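Side-chain contacts in transcriptional regulators (LACI-FAMILY TRANSCRIPTIONAL REGULATORY PROTEIN) (Corynebacterium glutamicum, PDB 3GYB), which probably acts as a LacI-family transcription factor that recognises regulatory DNA sequences, and binds a magnesium ion: residues T45-A48 with T54-L57; H112-G117 with R143-E148; T165-L170 with I189-A194; A239-S244 with I255-Q260. One frame throughout, in Å; residues are numbered along the deposited sequence.

The four contacts are a worked example of how contact chemistry follows position in a fold. Contacts 1 and 3 are buried, contact 4 is partly buried and contact 2 lies at the surface. Contact 1, where the second subunit closes in, is polar and rests on one hydrogen bond; the others make no hydrogen bond across their segments. Contact 2 sets helix 102-115 against the turn that ends helix 129-144, an isoleucine meeting a histidine and a leucine; contact 3 joins two helices that connect successive strands of one half, through alanines and a threonine that let helices come close. Contact 4 instead sets a helix against the chain entering strand 258-264, with leucines meeting isoleucine and histidine.

Contact 1: T45-A48 with T54-L57; sequences TSQA and TSAL
The side chain of Gln47 curls over Ser55, its CB, CG and CD all lying within 4 Å of the serine hydroxyl, and grips it at the end. Ser55 OG donates to Gln47 OE1 at 2.7 Å, the hydrogen bond that joins the two segments. The donor sits in the plane of the amide and meets a lone pair of OE1, with a C=O...donor angle of 130°, close to what an sp2 oxygen asks for. To get there the glutamine folds back on itself: CG is held between the backbone N and the carbonyl carbon (chi1 54°), and the chain then bends again at chi2 (-71°). The other end of the amide is also tied, since Gln47 NE2 bonds to the backbone O of Asp42. With oxygen and nitrogen each engaged, the rotation of the amide is fixed and its two ends can be told apart.

The bond spans a classic element of the Rossmann-like half-domains of this family, the right-handed beta-alpha-beta crossover. Strand 37-41 leads into a loop carrying residues 45-48, and helix 52-57, which carries Ser55, returns the chain toward strand 63-67. Ile41, from the end of the first strand, touches Ser46, Gln47 and Ser55 alike. The serine hydroxyl has a further partner, Arg37 NH1 of the second subunit, so one oxygen gives a bond within the chain and takes one from across the dimer interface. Ser46 OG likewise has its partner across the interface, Leu38 O of the second subunit.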
loop_
_atom_site.group_PDB
_atom_site.type_symbol
_atom_site.label_atom_id
_atom_site.label_comp_id
_atom_site.label_asym_id
_atom_site.label_seq_id
_atom_site.Cartn_x
_atom_site.Cartn_y
_atom_site.Cartn_z
ATOM N N THR A 45 -1.571 -14.566 1.890
ATOM C CA THR A 45 -2.658 -15.041 1.042
ATOM C C THR A 45 -2.327 -16.032 -0.070
ATOM O O THR A 45 -3.211 -16.751 -0.533
ATOM C CB THR A 45 -3.385 -13.853 0.389
ATOM O OG1 THR A 45 -2.468 -13.132 -0.447
ATOM C CG2 THR A 45 -3.940 -12.917 1.459
ATOM N N SER A 46 -1.076 -16.081 -0.506
ATOM C CA SER A 46 -0.708 -16.988 -1.589
ATOM C C SER A 46 -0.867 -18.470 -1.276
ATOM O O SER A 46 -0.988 -19.283 -2.189
ATOM C CB SER A 46 0.726 -16.716 -2.047
ATOM O OG SER A 46 0.800 -15.496 -2.766
ATOM N N GLN A 47 -0.850 -18.823 0.004
ATOM C CA GLN A 47 -1.012 -20.218 0.395
ATOM C C GLN A 47 -1.698 -20.329 1.750
ATOM O O GLN A 47 -1.834 -19.341 2.469
ATOM C CB GLN A 47 0.342 -20.938 0.427
ATOM C CG GLN A 47 1.419 -20.281 1.283
ATOM C CD GLN A 47 1.947 -18.994 0.678
ATOM O OE1 GLN A 47 2.294 -18.953 -0.500
ATOM N NE2 GLN A 47 2.020 -17.938 1.486
ATOM N N ALA A 48 -2.139 -21.535 2.088
ATOM C CA ALA A 48 -2.821 -21.764 3.354
ATOM C C ALA A 48 -1.836 -21.801 4.515
ATOM O O ALA A 48 -2.142 -21.340 5.616
ATOM C CB ALA A 48 -3.610 -23.069 3.292
ATOM N N THR A 54 7.469 -22.840 -1.758
ATOM C CA THR A 54 6.849 -23.920 -2.513
ATOM C C THR A 54 5.864 -23.317 -3.515
ATOM O O THR A 54 5.699 -23.827 -4.621
ATOM C CB THR A 54 6.108 -24.900 -1.588
ATOM O OG1 THR A 54 5.039 -24.218 -0.923
ATOM C CG2 THR A 54 7.062 -25.465 -0.552
ATOM N N SER A 55 5.217 -22.222 -3.124
ATOM C CA SER A 55 4.271 -21.552 -4.009
ATOM C C SER A 55 5.034 -20.975 -5.200
ATOM O O SER A 55 4.602 -21.098 -6.344
ATOM C CB SER A 55 3.545 -20.424 -3.268
ATOM O OG SER A 55 2.749 -20.929 -2.207
ATOM N N ALA A 56 6.174 -20.349 -4.928
ATOM C CA ALA A 56 6.983 -19.766 -5.992
ATOM C C ALA A 56 7.448 -20.845 -6.964
ATOM O O ALA A 56 7.389 -20.672 -8.181
ATOM C CB ALA A 56 8.187 -19.049 -5.400
ATOM N N LEU A 57 7.906 -21.964 -6.419
ATOM C CA LEU A 57 8.393 -23.066 -7.238
ATOM C C LEU A 57 7.334 -23.629 -8.185
ATOM O O LEU A 57 7.669 -24.133 -9.256
ATOM C CB LEU A 57 8.914 -24.191 -6.337
ATOM C CG LEU A 57 10.131 -23.843 -5.479
ATOM C CD1 LEU A 57 10.419 -24.968 -4.495
ATOM C CD2 LEU A 57 11.332 -23.596 -6.385
#

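Contact 2: H112-G117 with R143-E148; sequences HLIDLG and RAHGLE
The imidazole of His145 is met by the delta methyl of Ile114, which approaches obliquely at the CG-CD2 bond, with Ile114 CD1 3.6 Å from His145 CD2. CB of His145 also reaches that methyl, at 3.9 Å. A second ring, that of His112, is covered on one face within its own segment by Leu116 CD1, which lies 3.4 Å above the plane and toward the rim.

Ile114 also faces Leu147, and these two side chains point at each other, tip to tip: Ile114 CG1 and Leu147 CD1 are 3.9 Å apart. The isoleucine owes this double reach to its first torsion (chi1 -68°), which puts CG1 beside the backbone N and leaves the extended CG1-CD1 arm to run out between histidine and leucine. The contact is wholly van der Waals.

What brings His145 and Leu147 to the same isoleucine is a helix end. Gly146, with positive phi, is the C-prime residue of a Schellman motif: Gly146 N bonds to Arg143 O, and Leu147 N bonds back into the last turn. Helix 102-115 closes in the same manner at Gly117. Helix 102-115 precedes strand 121-124 in the chain and helix 129-144 follows it. Ile114 touches Ile121 of that strand, while the histidine stands at the exposed margin.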
loop_
_atom_site.group_PDB
_atom_site.type_symbol
_atom_site.label_atom_id
_atom_site.label_comp_id
_atom_site.label_asym_id
_atom_site.label_seq_id
_atom_site.Cartn_x
_atom_site.Cartn_y
_atom_site.Cartn_z
ATOM N N HIS A 112 19.151 12.238 14.376
ATOM C CA HIS A 112 18.371 13.393 13.935
ATOM C C HIS A 112 17.507 13.905 15.083
ATOM O O HIS A 112 17.449 15.106 15.339
ATOM C CB HIS A 112 17.483 13.026 12.739
ATOM C CG HIS A 112 16.690 14.176 12.195
ATOM N ND1 HIS A 112 17.278 15.330 11.724
ATOM C CD2 HIS A 112 15.355 14.339 12.029
ATOM C CE1 HIS A 112 16.341 16.155 11.292
ATOM N NE2 HIS A 112 15.165 15.577 11.465
ATOM N N LEU A 113 16.832 12.990 15.776
ATOM C CA LEU A 113 15.986 13.374 16.897
ATOM C C LEU A 113 16.833 13.992 18.005
ATOM O O LEU A 113 16.437 14.979 18.624
ATOM C CB LEU A 113 15.222 12.155 17.424
ATOM C CG LEU A 113 14.213 11.573 16.430
ATOM C CD1 LEU A 113 13.499 10.376 17.063
ATOM C CD2 LEU A 113 13.202 12.648 16.041
ATOM N N ILE A 114 18.002 13.410 18.248
ATOM C CA ILE A 114 18.910 13.930 19.268
ATOM C C ILE A 114 19.398 15.324 18.882
ATOM O O ILE A 114 19.399 16.238 19.711
ATOM C CB ILE A 114 20.120 12.992 19.457
ATOM C CG1 ILE A 114 19.649 11.677 20.080
ATOM C CG2 ILE A 114 21.176 13.651 20.351
ATOM C CD1 ILE A 114 20.723 10.610 20.124
ATOM N N ASP A 115 19.804 15.498 17.626
ATOM C CA ASP A 115 20.276 16.806 17.185
ATOM C C ASP A 115 19.150 17.841 17.214
ATOM O O ASP A 115 19.413 19.041 17.265
ATOM C CB ASP A 115 20.885 16.731 15.781
ATOM C CG ASP A 115 22.245 16.053 15.770
ATOM O OD1 ASP A 115 22.903 16.021 16.831
ATOM O OD2 ASP A 115 22.661 15.565 14.699
ATOM N N LEU A 116 17.899 17.383 17.184
ATOM C CA LEU A 116 16.762 18.305 17.235
ATOM C C LEU A 116 16.447 18.733 18.668
ATOM O O LEU A 116 15.545 19.541 18.901
ATOM C CB LEU A 116 15.515 17.675 16.602
ATOM C CG LEU A 116 15.465 17.645 15.073
ATOM C CD1 LEU A 116 14.297 16.790 14.606
ATOM C CD2 LEU A 116 15.328 19.063 14.542
ATOM N N GLY A 117 17.178 18.178 19.631
ATOM C CA GLY A 117 16.954 18.552 21.018
ATOM C C GLY A 117 16.105 17.615 21.857
ATOM O O GLY A 117 15.818 17.908 23.020
ATOM N N ARG A 143 22.680 5.274 23.726
ATOM C CA ARG A 143 23.723 5.148 24.746
ATOM C C ARG A 143 25.024 5.839 24.354
ATOM O O ARG A 143 25.763 6.318 25.212
ATOM C CB ARG A 143 23.989 3.675 25.056
ATOM C CG ARG A 143 22.803 2.982 25.699
ATOM C CD ARG A 143 23.206 1.690 26.386
ATOM N NE ARG A 143 22.060 1.099 27.071
ATOM C CZ ARG A 143 21.160 0.315 26.489
ATOM N NH1 ARG A 143 21.273 0.011 25.204
ATOM N NH2 ARG A 143 20.132 -0.146 27.188
ATOM N N ALA A 144 25.313 5.888 23.061
ATOM C CA ALA A 144 26.531 6.549 22.610
ATOM C C ALA A 144 26.452 8.029 22.972
ATOM O O ALA A 144 27.464 8.663 23.270
ATOM C CB ALA A 144 26.694 6.393 21.108
ATOM N N HIS A 145 25.235 8.567 22.947
ATOM C CA HIS A 145 24.989 9.968 23.256
ATOM C C HIS A 145 24.571 10.226 24.700
ATOM O O HIS A 145 24.075 11.311 25.025
ATOM C CB HIS A 145 23.945 10.521 22.285
ATOM C CG HIS A 145 24.435 10.610 20.874
ATOM N ND1 HIS A 145 25.278 11.610 20.442
ATOM C CD2 HIS A 145 24.245 9.793 19.811
ATOM C CE1 HIS A 145 25.586 11.407 19.173
ATOM N NE2 HIS A 145 24.973 10.310 18.767
ATOM N N GLY A 146 24.775 9.226 25.556
ATOM C CA GLY A 146 24.455 9.352 26.971
ATOM C C GLY A 146 22.988 9.351 27.349
ATOM O O GLY A 146 22.616 9.835 28.421
ATOM N N LEU A 147 22.153 8.799 26.476
ATOM C CA LEU A 147 20.720 8.746 26.727
ATOM C C LEU A 147 20.270 7.308 26.926
ATOM O O LEU A 147 20.816 6.382 26.318
ATOM C CB LEU A 147 19.955 9.366 25.551
ATOM C CG LEU A 147 20.270 10.833 25.244
ATOM C CD1 LEU A 147 19.526 11.273 23.991
ATOM C CD2 LEU A 147 19.878 11.698 26.435
ATOM N N GLU A 148 19.279 7.126 27.789
ATOM C CA GLU A 148 18.745 5.799 28.059
ATOM C C GLU A 148 17.649 5.537 27.035
ATOM O O GLU A 148 16.662 6.271 26.970
ATOM C CB GLU A 148 18.165 5.726 29.473
ATOM C CG GLU A 148 17.659 4.335 29.852
ATOM C CD GLU A 148 18.770 3.294 29.896
ATOM O OE1 GLU A 148 18.458 2.085 29.852
ATOM O OE2 GLU A 148 19.956 3.681 29.985
#

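Contact 3: T165-L170 with I189-A194; sequences TETLAL and IGALGA
This is a close helix-to-helix contact in the interior, between helices 160-173 and 185-198, built on small side chains. Thr167 is its pivot. Its CG2 rests against Ala194 CB at 3.4 Å, tighter than usual for two carbons, while its OG1 lies over the backbone of Ala191, 3.3 Å from CA, and touches that residue's methyl too. The two branches of the threonine thus straddle successive turns of the partner helix. Leu168 adds a flank: its CD2 comes alongside Ala194 CB at 3.7 Å, so that the alanine methyl is held between a threonine and a leucine.

Because Ala191 and Ala194 present only methyl groups, the short helix axes approach to 8.0 Å. They cross at -49°, their N-to-C directions running broadly the same way. That shared direction belongs to the beta-alpha-beta topology of the periplasmic-binding-protein-like fold. Helix 160-173 carries the chain from strand 150-151 to strand 179-182, and helix 185-198 takes it onward to strand 207-211, both on the same side of the sheet. Leu124 of strand 121-124 touches both Thr167 and Ala191, joining the pair to the sheet.

The hydroxyl of Thr167 is not stranded by its apolar setting. With chi1 at -63°, OG1 lies beside the backbone N and hydrogen-bonds to Gly163 O, one turn earlier in its own helix. The polar end is thereby satisfied inside the helix, and the threonine can meet its neighbours largely as a branched hydrocarbon. Tyr164 covers Ala194 as well.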
loop_
_atom_site.group_PDB
_atom_site.type_symbol
_atom_site.label_atom_id
_atom_site.label_comp_id
_atom_site.label_asym_id
_atom_site.label_seq_id
_atom_site.Cartn_x
_atom_site.Cartn_y
_atom_site.Cartn_z
ATOM N N THR A 165 -2.174 1.048 18.404
ATOM C CA THR A 165 -2.371 0.652 19.797
ATOM C C THR A 165 -1.091 0.669 20.619
ATOM O O THR A 165 -1.123 1.010 21.803
ATOM C CB THR A 165 -3.048 -0.729 19.897
ATOM O OG1 THR A 165 -2.234 -1.727 19.275
ATOM C CG2 THR A 165 -4.410 -0.685 19.203
ATOM N N GLU A 166 0.033 0.314 20.004
ATOM C CA GLU A 166 1.302 0.346 20.727
ATOM C C GLU A 166 1.682 1.782 21.084
ATOM O O GLU A 166 2.236 2.034 22.155
ATOM C CB GLU A 166 2.430 -0.270 19.892
ATOM C CG GLU A 166 2.394 -1.783 19.784
ATOM C CD GLU A 166 2.580 -2.464 21.125
ATOM O OE1 GLU A 166 3.542 -2.119 21.846
ATOM O OE2 GLU A 166 1.773 -3.352 21.453
ATOM N N THR A 167 1.406 2.727 20.189
ATOM C CA THR A 167 1.747 4.114 20.472
ATOM C C THR A 167 0.852 4.677 21.568
ATOM O O THR A 167 1.321 5.394 22.453
ATOM C CB THR A 167 1.646 5.005 19.211
ATOM O OG1 THR A 167 2.598 4.557 18.241
ATOM C CG2 THR A 167 1.953 6.465 19.556
ATOM N N LEU A 168 -0.436 4.353 21.523
ATOM C CA LEU A 168 -1.339 4.832 22.559
ATOM C C LEU A 168 -0.905 4.285 23.917
ATOM O O LEU A 168 -0.971 4.986 24.925
ATOM C CB LEU A 168 -2.779 4.405 22.268
ATOM C CG LEU A 168 -3.498 5.151 21.142
ATOM C CD1 LEU A 168 -4.888 4.547 20.959
ATOM C CD2 LEU A 168 -3.602 6.637 21.473
ATOM N N ALA A 169 -0.467 3.030 23.941
ATOM C CA ALA A 169 -0.031 2.415 25.195
ATOM C C ALA A 169 1.298 3.010 25.658
ATOM O O ALA A 169 1.471 3.315 26.835
ATOM C CB ALA A 169 0.102 0.906 25.018
ATOM N N LEU A 170 2.231 3.179 24.727
ATOM C CA LEU A 170 3.547 3.738 25.039
ATOM C C LEU A 170 3.468 5.143 25.631
ATOM O O LEU A 170 4.113 5.441 26.640
ATOM C CB LEU A 170 4.405 3.781 23.769
ATOM C CG LEU A 170 5.785 4.433 23.883
ATOM C CD1 LEU A 170 6.713 3.522 24.661
ATOM C CD2 LEU A 170 6.339 4.700 22.492
ATOM N N ILE A 189 2.400 5.249 10.583
ATOM C CA ILE A 189 1.057 5.700 10.231
ATOM C C ILE A 189 0.176 5.480 11.457
ATOM O O ILE A 189 -0.684 6.301 11.773
ATOM C CB ILE A 189 0.478 4.907 9.034
ATOM C CG1 ILE A 189 1.365 5.095 7.803
ATOM C CG2 ILE A 189 -0.942 5.371 8.737
ATOM C CD1 ILE A 189 1.610 6.535 7.444
ATOM N N GLY A 190 0.402 4.361 12.145
ATOM C CA GLY A 190 -0.353 4.072 13.352
ATOM C C GLY A 190 -0.006 5.071 14.440
ATOM O O GLY A 190 -0.882 5.556 15.168
ATOM N N ALA A 191 1.277 5.392 14.555
ATOM C CA ALA A 191 1.728 6.351 15.556
ATOM C C ALA A 191 1.102 7.720 15.305
ATOM O O ALA A 191 0.713 8.413 16.246
ATOM C CB ALA A 191 3.250 6.458 15.535
ATOM N N LEU A 192 1.012 8.114 14.035
ATOM C CA LEU A 192 0.412 9.402 13.693
ATOM C C LEU A 192 -1.067 9.403 14.067
ATOM O O LEU A 192 -1.604 10.418 14.501
ATOM C CB LEU A 192 0.572 9.689 12.194
ATOM C CG LEU A 192 1.991 10.037 11.743
ATOM C CD1 LEU A 192 2.101 9.949 10.223
ATOM C CD2 LEU A 192 2.356 11.438 12.239
ATOM N N GLY A 193 -1.723 8.261 13.891
ATOM C CA GLY A 193 -3.129 8.164 14.242
ATOM C C GLY A 193 -3.298 8.272 15.748
ATOM O O GLY A 193 -4.244 8.885 16.240
ATOM N N ALA A 194 -2.375 7.669 16.491
ATOM C CA ALA A 194 -2.435 7.720 17.948
ATOM C C ALA A 194 -2.292 9.166 18.408
ATOM O O ALA A 194 -3.029 9.621 19.284
ATOM C CB ALA A 194 -1.325 6.848 18.553
#

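Contact 4: A239-S244 with I255-Q260; sequences ALLLLS and IMHTLQ
Leu241 turns its branch toward His257 through a first torsion of -176°, which sets CG opposite the backbone N. Both its methyls then come up to the CE1 corner of the imidazole, CD2 at 3.7 Å and CD1 at 3.8 Å from that atom. The two side chains meet at about a right angle. Ile255 is shaped by two compact torsions, chi1 -50° and chi2 -57°, which fold its delta methyl back against Leu240 while CG2 is left on the side of Leu241. CD1 of Ile255 lies 3.7 Å from Leu240 CD1. Its 3.2 Å distance from Leu240 CB is too short for two carbons, and the exact placing of the methyl is doubtful. CG2 makes a looser contact, 4.2 Å from Leu241 CB. It also lies over one face of the His257 ring, toward the rim, on the same side of the ring plane as the leucine methyls.

The contact sets helix 231-246, whose first residue Ser231 is a magnesium ligand, against the chain entering strand 258-264. Leu241 and Leu259 both reach Val98 of strand 97-100, which runs beside that strand. On the helix itself, Ser244 OG donates to Leu241 O at 2.6 Å, tilted out of the carbonyl plane.

Across the two segments nothing polar is exchanged. The histidine offers a carbon to the leucine, and its ND1 is bonded to Ser97 O. Since a carbonyl can only accept, ND1 probably carries a proton, and the ring is anchored by that bond while the leucine methyls pack against it.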
loop_
_atom_site.group_PDB
_atom_site.type_symbol
_atom_site.label_atom_id
_atom_site.label_comp_id
_atom_site.label_asym_id
_atom_site.label_seq_id
_atom_site.Cartn_x
_atom_site.Cartn_y
_atom_site.Cartn_z
ATOM N N ALA A 239 18.454 -7.073 -8.891
ATOM C CA ALA A 239 18.169 -7.553 -10.236
ATOM C C ALA A 239 19.488 -7.884 -10.934
ATOM O O ALA A 239 19.621 -8.939 -11.557
ATOM C CB ALA A 239 17.399 -6.491 -11.027
ATOM N N LEU A 240 20.463 -6.987 -10.827
ATOM C CA LEU A 240 21.761 -7.234 -11.449
ATOM C C LEU A 240 22.411 -8.478 -10.857
ATOM O O LEU A 240 22.997 -9.283 -11.582
ATOM C CB LEU A 240 22.698 -6.039 -11.254
ATOM C CG LEU A 240 22.375 -4.750 -12.007
ATOM C CD1 LEU A 240 23.433 -3.703 -11.688
ATOM C CD2 LEU A 240 22.329 -5.032 -13.504
ATOM N N LEU A 241 22.313 -8.640 -9.541
ATOM C CA LEU A 241 22.917 -9.798 -8.881
ATOM C C LEU A 241 22.278 -11.102 -9.350
ATOM O O LEU A 241 22.975 -12.077 -9.635
ATOM C CB LEU A 241 22.794 -9.675 -7.355
ATOM C CG LEU A 241 23.468 -10.774 -6.524
ATOM C CD1 LEU A 241 24.966 -10.759 -6.781
ATOM C CD2 LEU A 241 23.186 -10.564 -5.037
ATOM N N LEU A 242 20.952 -11.127 -9.430
ATOM C CA LEU A 242 20.262 -12.327 -9.880
ATOM C C LEU A 242 20.649 -12.645 -11.322
ATOM O O LEU A 242 20.889 -13.801 -11.661
ATOM C CB LEU A 242 18.748 -12.145 -9.780
ATOM C CG LEU A 242 17.910 -13.369 -10.163
ATOM C CD1 LEU A 242 18.237 -14.533 -9.238
ATOM C CD2 LEU A 242 16.439 -13.023 -10.069
ATOM N N LEU A 243 20.704 -11.616 -12.166
ATOM C CA LEU A 243 21.071 -11.806 -13.565
ATOM C C LEU A 243 22.458 -12.425 -13.686
ATOM O O LEU A 243 22.700 -13.246 -14.573
ATOM C CB LEU A 243 21.040 -10.475 -14.321
ATOM C CG LEU A 243 19.669 -9.892 -14.672
ATOM C CD1 LEU A 243 19.850 -8.504 -15.258
ATOM C CD2 LEU A 243 18.955 -10.804 -15.667
ATOM N N SER A 244 23.364 -12.040 -12.793
ATOM C CA SER A 244 24.727 -12.573 -12.835
ATOM C C SER A 244 24.725 -14.065 -12.524
ATOM O O SER A 244 25.612 -14.795 -12.968
ATOM C CB SER A 244 25.640 -11.822 -11.860
ATOM O OG SER A 244 25.368 -12.174 -10.514
ATOM N N ILE A 255 28.329 -4.663 -8.551
ATOM C CA ILE A 255 27.125 -4.784 -7.743
ATOM C C ILE A 255 27.331 -4.281 -6.319
ATOM O O ILE A 255 28.332 -4.601 -5.680
ATOM C CB ILE A 255 26.654 -6.252 -7.653
ATOM C CG1 ILE A 255 26.580 -6.873 -9.050
ATOM C CG2 ILE A 255 25.301 -6.331 -6.965
ATOM C CD1 ILE A 255 25.680 -6.128 -9.998
HETATM N N MSE A 256 26.376 -3.491 -5.832
HETATM C CA MSE A 256 26.418 -2.974 -4.465
HETATM C C MSE A 256 25.523 -3.879 -3.618
HETATM O O MSE A 256 24.313 -3.931 -3.827
HETATM C CB MSE A 256 25.886 -1.549 -4.397
HETATM C CG MSE A 256 26.679 -0.522 -5.194
HETATM SE SE MSE A 256 28.471 -0.370 -4.576
HETATM C CE MSE A 256 28.105 0.394 -2.858
ATOM N N HIS A 257 26.122 -4.576 -2.656
ATOM C CA HIS A 257 25.375 -5.470 -1.777
ATOM C C HIS A 257 24.772 -4.722 -0.589
ATOM O O HIS A 257 23.770 -5.147 -0.027
ATOM C CB HIS A 257 26.291 -6.583 -1.278
ATOM C CG HIS A 257 26.625 -7.598 -2.325
ATOM N ND1 HIS A 257 25.900 -8.758 -2.486
ATOM C CD2 HIS A 257 27.568 -7.605 -3.297
ATOM C CE1 HIS A 257 26.378 -9.435 -3.515
ATOM N NE2 HIS A 257 27.389 -8.756 -4.027
ATOM N N THR A 258 25.400 -3.620 -0.201
ATOM C CA THR A 258 24.908 -2.827 0.920
ATOM C C THR A 258 24.758 -1.383 0.465
ATOM O O THR A 258 25.743 -0.725 0.129
ATOM C CB THR A 258 25.874 -2.889 2.125
ATOM O OG1 THR A 258 26.022 -4.251 2.544
ATOM C CG2 THR A 258 25.333 -2.070 3.290
ATOM N N LEU A 259 23.521 -0.895 0.435
ATOM C CA LEU A 259 23.270 0.472 0.011
ATOM C C LEU A 259 23.113 1.403 1.200
ATOM O O LEU A 259 22.653 0.997 2.263
ATOM C CB LEU A 259 22.031 0.532 -0.886
ATOM C CG LEU A 259 22.289 -0.067 -2.272
ATOM C CD1 LEU A 259 21.729 -1.477 -2.338
ATOM C CD2 LEU A 259 21.666 0.815 -3.337
ATOM N N GLN A 260 23.504 2.658 1.016
ATOM C CA GLN A 260 23.414 3.633 2.089
ATOM C C GLN A 260 22.045 4.287 2.211
ATOM O O GLN A 260 21.456 4.724 1.221
ATOM C CB GLN A 260 24.472 4.724 1.903
ATOM C CG GLN A 260 25.897 4.214 2.002
ATOM C CD GLN A 260 26.154 3.493 3.306
ATOM O OE1 GLN A 260 26.611 2.348 3.315
ATOM N NE2 GLN A 260 25.862 4.159 4.419
#